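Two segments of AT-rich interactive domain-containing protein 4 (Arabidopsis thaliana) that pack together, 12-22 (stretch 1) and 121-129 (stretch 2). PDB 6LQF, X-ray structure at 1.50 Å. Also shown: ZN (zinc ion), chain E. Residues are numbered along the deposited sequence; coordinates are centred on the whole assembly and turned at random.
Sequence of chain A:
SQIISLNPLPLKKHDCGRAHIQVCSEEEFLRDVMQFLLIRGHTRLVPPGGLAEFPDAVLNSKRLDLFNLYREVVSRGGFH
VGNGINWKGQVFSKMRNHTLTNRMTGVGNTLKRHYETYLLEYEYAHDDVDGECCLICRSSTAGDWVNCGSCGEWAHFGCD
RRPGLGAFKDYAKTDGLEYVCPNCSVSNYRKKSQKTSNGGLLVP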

ATOM      1  N   LYS A  12      18.858 -11.760  -4.788  1.00 45.64           N
ATOM      2  CA  LYS A  12      17.667 -11.000  -5.152  1.00 41.96           C
ATOM      3  C   LYS A  12      16.660 -10.934  -3.988  1.00 43.31           C
ATOM      4  O   LYS A  12      16.109  -9.870  -3.738  1.00 44.81           O
ATOM      5  CB  LYS A  12      16.983 -11.587  -6.391  1.00 43.84           C
ATOM      6  CG  LYS A  12      15.738 -10.804  -6.864  1.00 44.81           C
ATOM      7  CD  LYS A  12      16.115  -9.421  -7.459  1.00 50.94           C
ATOM      8  CE  LYS A  12      14.890  -8.607  -7.906  1.00 50.37           C
ATOM      9  NZ  LYS A  12      14.183  -9.288  -9.034  1.00 52.90           N
ATOM     10  N   LYS A  13      16.417 -12.058  -3.303  1.00 41.79           N
ATOM     11  CA  LYS A  13      15.422 -12.097  -2.216  1.00 38.84           C
ATOM     12  C   LYS A  13      16.076 -12.257  -0.848  1.00 39.86           C
ATOM     13  O   LYS A  13      17.128 -12.877  -0.709  1.00 40.46           O
ATOM     14  CB  LYS A  13      14.397 -13.225  -2.430  1.00 39.60           C
ATOM     15  CG  LYS A  13      13.573 -13.153  -3.743  1.00 35.55           C
ATOM     16  CD  LYS A  13      12.696 -11.922  -3.788  1.00 32.71           C
ATOM     17  CE  LYS A  13      12.106 -11.675  -5.160  1.00 36.71           C
ATOM     18  NZ  LYS A  13      11.174 -10.496  -5.132  1.00 38.11           N
ATOM     19  N   HIS A  14      15.446 -11.667   0.158  1.00 36.46           N
ATOM     20  CA  HIS A  14      15.840 -11.809   1.563  1.00 37.10           C
ATOM     21  C   HIS A  14      15.576 -13.247   1.987  1.00 45.28           C
ATOM     22  O   HIS A  14      14.566 -13.808   1.591  1.00 51.33           O
ATOM     23  CB  HIS A  14      15.008 -10.844   2.406  1.00 30.36           C
ATOM     24  CG  HIS A  14      15.583 -10.545   3.747  1.00 32.48           C
ATOM     25  ND1 HIS A  14      14.793 -10.205   4.829  1.00 26.45           N
ATOM     26  CD2 HIS A  14      16.864 -10.475   4.167  1.00 32.28           C
ATOM     27  CE1 HIS A  14      15.579  -9.953   5.865  1.00 28.84           C
ATOM     28  NE2 HIS A  14      16.837 -10.102   5.489  1.00 31.13           N
ATOM     29  N   ASP A  15      16.412 -13.899   2.789  1.00 42.94           N
ATOM     30  CA  ASP A  15      15.909 -15.235   3.119  1.00 55.36           C
ATOM     31  C   ASP A  15      14.885 -15.171   4.258  1.00 51.81           C
ATOM     32  O   ASP A  15      13.713 -15.440   4.042  1.00 57.10           O
ATOM     33  CB  ASP A  15      17.031 -16.225   3.399  1.00 62.82           C
ATOM     34  CG  ASP A  15      17.218 -17.184   2.228  1.00 72.03           C
ATOM     35  OD1 ASP A  15      16.736 -16.835   1.121  1.00 75.38           O
ATOM     36  OD2 ASP A  15      17.829 -18.261   2.394  1.00 74.73           O
ATOM     37  N   CYS A  16      15.324 -14.794   5.439  1.00 60.51           N
ATOM     38  CA  CYS A  16      14.407 -14.406   6.517  1.00 55.82           C
ATOM     39  C   CYS A  16      13.285 -15.397   6.877  1.00 46.49           C
ATOM     40  O   CYS A  16      13.090 -15.670   8.048  1.00 51.89           O
ATOM     41  CB  CYS A  16      13.809 -13.006   6.218  1.00 50.38           C
ATOM     42  SG  CYS A  16      12.451 -12.751   5.002  1.00 25.79           S
ATOM     43  N   GLY A  17      12.540 -15.927   5.920  1.00 39.27           N
ATOM     44  CA  GLY A  17      11.386 -16.759   6.264  1.00 42.66           C
ATOM     45  C   GLY A  17      10.260 -16.045   7.016  1.00 42.50           C
ATOM     46  O   GLY A  17       9.484 -16.672   7.739  1.00 40.73           O
ATOM     47  N   ARG A  18      10.176 -14.730   6.844  1.00 35.07           N
ATOM     48  CA  ARG A  18       9.124 -13.911   7.430  1.00 30.90           C
ATOM     49  C   ARG A  18       7.772 -14.424   6.978  1.00 31.22           C
ATOM     50  O   ARG A  18       7.633 -14.887   5.827  1.00 32.92           O
ATOM     51  CB  ARG A  18       9.300 -12.457   6.993  1.00 28.33           C
ATOM     52  CG  ARG A  18       8.561 -11.401   7.825  1.00 24.83           C
ATOM     53  CD  ARG A  18       8.109 -10.265   6.961  1.00 23.02           C
ATOM     54  NE  ARG A  18       7.093 -10.756   6.028  1.00 22.87           N
ATOM     55  CZ  ARG A  18       6.890 -10.288   4.801  1.00 22.23           C
ATOM     56  NH1 ARG A  18       7.648  -9.307   4.313  1.00 21.94           N
ATOM     57  NH2 ARG A  18       5.904 -10.834   4.054  1.00 21.88           N
ATOM     58  N   ALA A  19       6.778 -14.330   7.860  1.00 27.73           N
ATOM     59  CA  ALA A  19       5.407 -14.711   7.530  1.00 27.19           C
ATOM     60  C   ALA A  19       4.893 -13.999   6.274  1.00 28.78           C
ATOM     61  O   ALA A  19       5.266 -12.858   6.020  1.00 26.47           O
ATOM     62  CB  ALA A  19       4.478 -14.401   8.700  1.00 28.97           C
ATOM     63  N   HIS A  20       4.014 -14.660   5.516  1.00 29.31           N
ATOM     64  CA  HIS A  20       3.351 -14.021   4.389  1.00 29.04           C
ATOM     65  C   HIS A  20       2.622 -12.755   4.817  1.00 25.44           C
ATOM     66  O   HIS A  20       2.077 -12.670   5.895  1.00 27.75           O
ATOM     67  CB  HIS A  20       2.370 -14.994   3.730  1.00 35.18           C
ATOM     68  CG  HIS A  20       3.030 -16.156   3.063  1.00 51.85           C
ATOM     69  ND1 HIS A  20       2.447 -16.844   2.021  1.00 63.75           N
ATOM     70  CD2 HIS A  20       4.215 -16.765   3.299  1.00 62.35           C
ATOM     71  CE1 HIS A  20       3.248 -17.822   1.639  1.00 69.44           C
ATOM     72  NE2 HIS A  20       4.331 -17.794   2.396  1.00 68.73           N
ATOM     73  N   ILE A  21       2.552 -11.787   3.921  1.00 24.66           N
ATOM     74  CA  ILE A  21       2.121 -10.439   4.303  1.00 22.55           C
ATOM     75  C   ILE A  21       0.662 -10.387   4.746  1.00 29.63           C
ATOM     76  O   ILE A  21       0.310  -9.508   5.526  1.00 33.98           O
ATOM     77  CB  ILE A  21       2.385  -9.407   3.137  1.00 34.24           C
ATOM     78  CG1 ILE A  21       2.365  -7.954   3.646  1.00 29.62           C
ATOM     79  CG2 ILE A  21       1.420  -9.671   1.971  1.00 31.28           C
ATOM     80  CD1 ILE A  21       3.406  -7.669   4.715  1.00 29.90           C
ATOM     81  N   GLN A  22      -0.153 -11.353   4.334  1.00 28.47           N
ATOM     82  CA  GLN A  22      -1.561 -11.377   4.760  1.00 32.23           C
ATOM     83  C   GLN A  22      -1.750 -11.692   6.242  1.00 34.09           C
ATOM     84  O   GLN A  22      -2.768 -11.333   6.815  1.00 38.70           O
ATOM     85  CB  GLN A  22      -2.373 -12.400   3.945  1.00 31.03           C
ATOM     86  CG  GLN A  22      -2.423 -12.099   2.461  1.00 41.27           C
ATOM     87  CD  GLN A  22      -1.350 -12.834   1.656  1.00 52.90           C
ATOM     88  OE1 GLN A  22      -0.267 -13.165   2.162  1.00 43.88           O
ATOM     89  NE2 GLN A  22      -1.662 -13.107   0.387  1.00 60.23           N
TER
HETATM   90 ZN    ZN E 801      12.776 -10.578   4.917  1.00 23.77          ZN
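Stretch 2 121-129: EYEYAHDDV

Stretch 2 opens in a helix that begins earlier in the chain and includes 121-124, then continues as loop that follows stretch 1, itself without helix or strand, in the same sense: Lys 13 lies beside Ala 125 (CA to CA 4.1 Å) and Ile 21 beside Asp 128 (CA to CA 6.0 Å). Between the backbones, His 14 N donates to Ala 125 O (2.9 Å), and Lys 13 CA shares that acceptor at 3.3 Å from Ala 125 O. The zinc ion joins the two stretches through His 14 ND1 (2.0 Å), Cys 16 SG (2.2 Å) and His 126 NE2 (2.0 Å), with a fourth ligand from elsewhere in the structure. Shared coordination brings His 14 ND1 within 3.2 Å of His 126 NE2 without a hydrogen bond. His 126 ND1 donates to Tyr 122 O (2.8 Å), anchoring the ring to the helix. Lys 13 NZ donates hydrogen bonds to two carbonyls, His 126 O (2.8 Å) and Tyr 124 O (2.9 Å), with a weak bond in its salt bridge to Asp 127 OD1 (3.1 Å). Arg 18 grips Asp 128 in a two-pronged salt bridge, NH2 to OD1 2.8 Å and NH1 to OD2 3.0 Å, while NH1 also donates to Tyr 122 OH (2.9 Å). One water links Ile 21 N (2.9 Å from its O) to Asp 128 OD1 (2.8 Å from the same O).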

ATOM      1  N   GLU A 121      13.845  -0.999  -1.470  1.00 20.29           N
ATOM      2  CA  GLU A 121      14.717  -2.158  -1.605  1.00 20.24           C
ATOM      3  C   GLU A 121      14.123  -3.386  -0.939  1.00 18.49           C
ATOM      4  O   GLU A 121      14.197  -4.491  -1.450  1.00 20.41           O
ATOM      5  CB  GLU A 121      16.095  -1.851  -0.998  1.00 21.29           C
ATOM      6  CG  GLU A 121      16.777  -0.749  -1.790  1.00 25.99           C
ATOM      7  CD  GLU A 121      18.149  -0.366  -1.252  1.00 40.54           C
ATOM      8  OE1 GLU A 121      18.529  -0.797  -0.127  1.00 34.38           O
ATOM      9  OE2 GLU A 121      18.848   0.354  -2.002  1.00 44.36           O
ATOM     10  N   TYR A 122      13.513  -3.151   0.219  1.00 17.57           N
ATOM     11  CA  TYR A 122      12.814  -4.261   0.905  1.00 16.53           C
ATOM     12  C   TYR A 122      11.738  -4.877   0.037  1.00 18.18           C
ATOM     13  O   TYR A 122      11.632  -6.100  -0.060  1.00 20.09           O
ATOM     14  CB  TYR A 122      12.232  -3.768   2.226  1.00 17.95           C
ATOM     15  CG  TYR A 122      11.607  -4.867   3.083  1.00 18.06           C
ATOM     16  CD1 TYR A 122      10.256  -5.256   2.894  1.00 17.98           C
ATOM     17  CD2 TYR A 122      12.351  -5.479   4.091  1.00 18.86           C
ATOM     18  CE1 TYR A 122       9.703  -6.245   3.633  1.00 18.79           C
ATOM     19  CE2 TYR A 122      11.798  -6.478   4.883  1.00 17.30           C
ATOM     20  CZ  TYR A 122      10.492  -6.852   4.637  1.00 17.51           C
ATOM     21  OH  TYR A 122       9.931  -7.851   5.393  1.00 18.79           O
ATOM     22  N   GLU A 123      10.949  -4.023  -0.611  1.00 17.71           N
ATOM     23  CA  GLU A 123       9.877  -4.533  -1.501  1.00 19.72           C
ATOM     24  C   GLU A 123      10.470  -5.441  -2.590  1.00 19.97           C
ATOM     25  O   GLU A 123       9.955  -6.538  -2.828  1.00 21.24           O
ATOM     26  CB  GLU A 123       9.130  -3.375  -2.159  1.00 19.74           C
ATOM     27  CG  GLU A 123       8.019  -3.863  -3.131  1.00 18.42           C
ATOM     28  CD  GLU A 123       7.572  -2.737  -4.113  1.00 23.40           C
ATOM     29  OE1 GLU A 123       7.170  -1.637  -3.666  1.00 23.25           O
ATOM     30  OE2 GLU A 123       7.628  -2.949  -5.337  1.00 27.08           O
ATOM     31  N   TYR A 124      11.551  -4.973  -3.227  1.00 20.03           N
ATOM     32  CA  TYR A 124      12.157  -5.777  -4.294  1.00 22.56           C
ATOM     33  C   TYR A 124      12.690  -7.134  -3.762  1.00 23.43           C
ATOM     34  O   TYR A 124      12.711  -8.141  -4.473  1.00 26.01           O
ATOM     35  CB  TYR A 124      13.303  -5.021  -4.952  1.00 24.88           C
ATOM     36  CG  TYR A 124      12.955  -3.713  -5.671  1.00 24.14           C
ATOM     37  CD1 TYR A 124      11.667  -3.426  -6.101  1.00 30.60           C
ATOM     38  CD2 TYR A 124      13.938  -2.736  -5.848  1.00 35.79           C
ATOM     39  CE1 TYR A 124      11.386  -2.211  -6.775  1.00 33.72           C
ATOM     40  CE2 TYR A 124      13.669  -1.543  -6.491  1.00 41.21           C
ATOM     41  CZ  TYR A 124      12.403  -1.274  -6.946  1.00 38.96           C
ATOM     42  OH  TYR A 124      12.217  -0.046  -7.574  1.00 40.46           O
ATOM     43  N   ALA A 125      13.151  -7.145  -2.509  1.00 21.48           N
ATOM     44  CA  ALA A 125      13.707  -8.392  -1.954  1.00 24.62           C
ATOM     45  C   ALA A 125      12.682  -9.330  -1.320  1.00 27.34           C
ATOM     46  O   ALA A 125      13.056 -10.356  -0.739  1.00 28.71           O
ATOM     47  CB  ALA A 125      14.774  -8.072  -0.918  1.00 23.46           C
ATOM     48  N   HIS A 126      11.397  -8.994  -1.409  1.00 23.61           N
ATOM     49  CA  HIS A 126      10.356  -9.866  -0.850  1.00 22.42           C
ATOM     50  C   HIS A 126       9.304 -10.170  -1.905  1.00 23.58           C
ATOM     51  O   HIS A 126       9.447  -9.720  -3.049  1.00 25.22           O
ATOM     52  CB  HIS A 126       9.758  -9.242   0.408  1.00 19.96           C
ATOM     53  CG  HIS A 126      10.721  -9.230   1.540  1.00 20.93           C
ATOM     54  ND1 HIS A 126      11.725  -8.285   1.643  1.00 20.63           N
ATOM     55  CD2 HIS A 126      10.904 -10.098   2.567  1.00 24.28           C
ATOM     56  CE1 HIS A 126      12.473  -8.562   2.702  1.00 23.93           C
ATOM     57  NE2 HIS A 126      12.005  -9.660   3.267  1.00 21.99           N
ATOM     58  N   ASP A 127       8.315 -10.980  -1.547  1.00 21.75           N
ATOM     59  CA  ASP A 127       7.317 -11.423  -2.537  1.00 25.60           C
ATOM     60  C   ASP A 127       5.939 -11.058  -2.063  1.00 24.03           C
ATOM     61  O   ASP A 127       5.023 -11.893  -2.040  1.00 28.25           O
ATOM     62  CB  ASP A 127       7.438 -12.919  -2.777  1.00 31.73           C
ATOM     63  CG  ASP A 127       8.775 -13.290  -3.366  1.00 52.04           C
ATOM     64  OD1 ASP A 127       9.128 -12.744  -4.441  1.00 53.91           O
ATOM     65  OD2 ASP A 127       9.486 -14.098  -2.727  1.00 65.36           O
ATOM     66  N   ASP A 128       5.774  -9.791  -1.718  1.00 21.81           N
ATOM     67  CA  ASP A 128       4.558  -9.320  -1.115  1.00 21.13           C
ATOM     68  C   ASP A 128       3.648  -8.548  -2.055  1.00 19.14           C
ATOM     69  O   ASP A 128       2.546  -8.152  -1.641  1.00 24.30           O
ATOM     70  CB  ASP A 128       4.898  -8.423   0.061  1.00 20.86           C
ATOM     71  CG  ASP A 128       5.781  -9.118   1.078  1.00 25.86           C
ATOM     72  OD1 ASP A 128       5.562 -10.321   1.341  1.00 25.01           O
ATOM     73  OD2 ASP A 128       6.645  -8.444   1.641  1.00 22.59           O
ATOM     74  N   VAL A 129       4.104  -8.287  -3.274  1.00 21.96           N
ATOM     75  CA  VAL A 129       3.322  -7.409  -4.183  1.00 19.56           C
ATOM     76  C   VAL A 129       2.193  -8.147  -4.879  1.00 23.03           C
ATOM     77  O   VAL A 129       2.421  -9.247  -5.404  1.00 25.78           O
ATOM     78  CB  VAL A 129       4.246  -6.762  -5.237  1.00 23.27           C
ATOM     79  CG1 VAL A 129       3.434  -6.013  -6.295  1.00 25.78           C
ATOM     80  CG2 VAL A 129       5.215  -5.824  -4.505  1.00 23.89           C
TER
HETATM   81  O   HOH W   1      12.130 -13.102   0.502  1.00 52.89           O
HETATM   82  O   HOH W   2       3.763 -12.429   1.348  1.00 28.62           O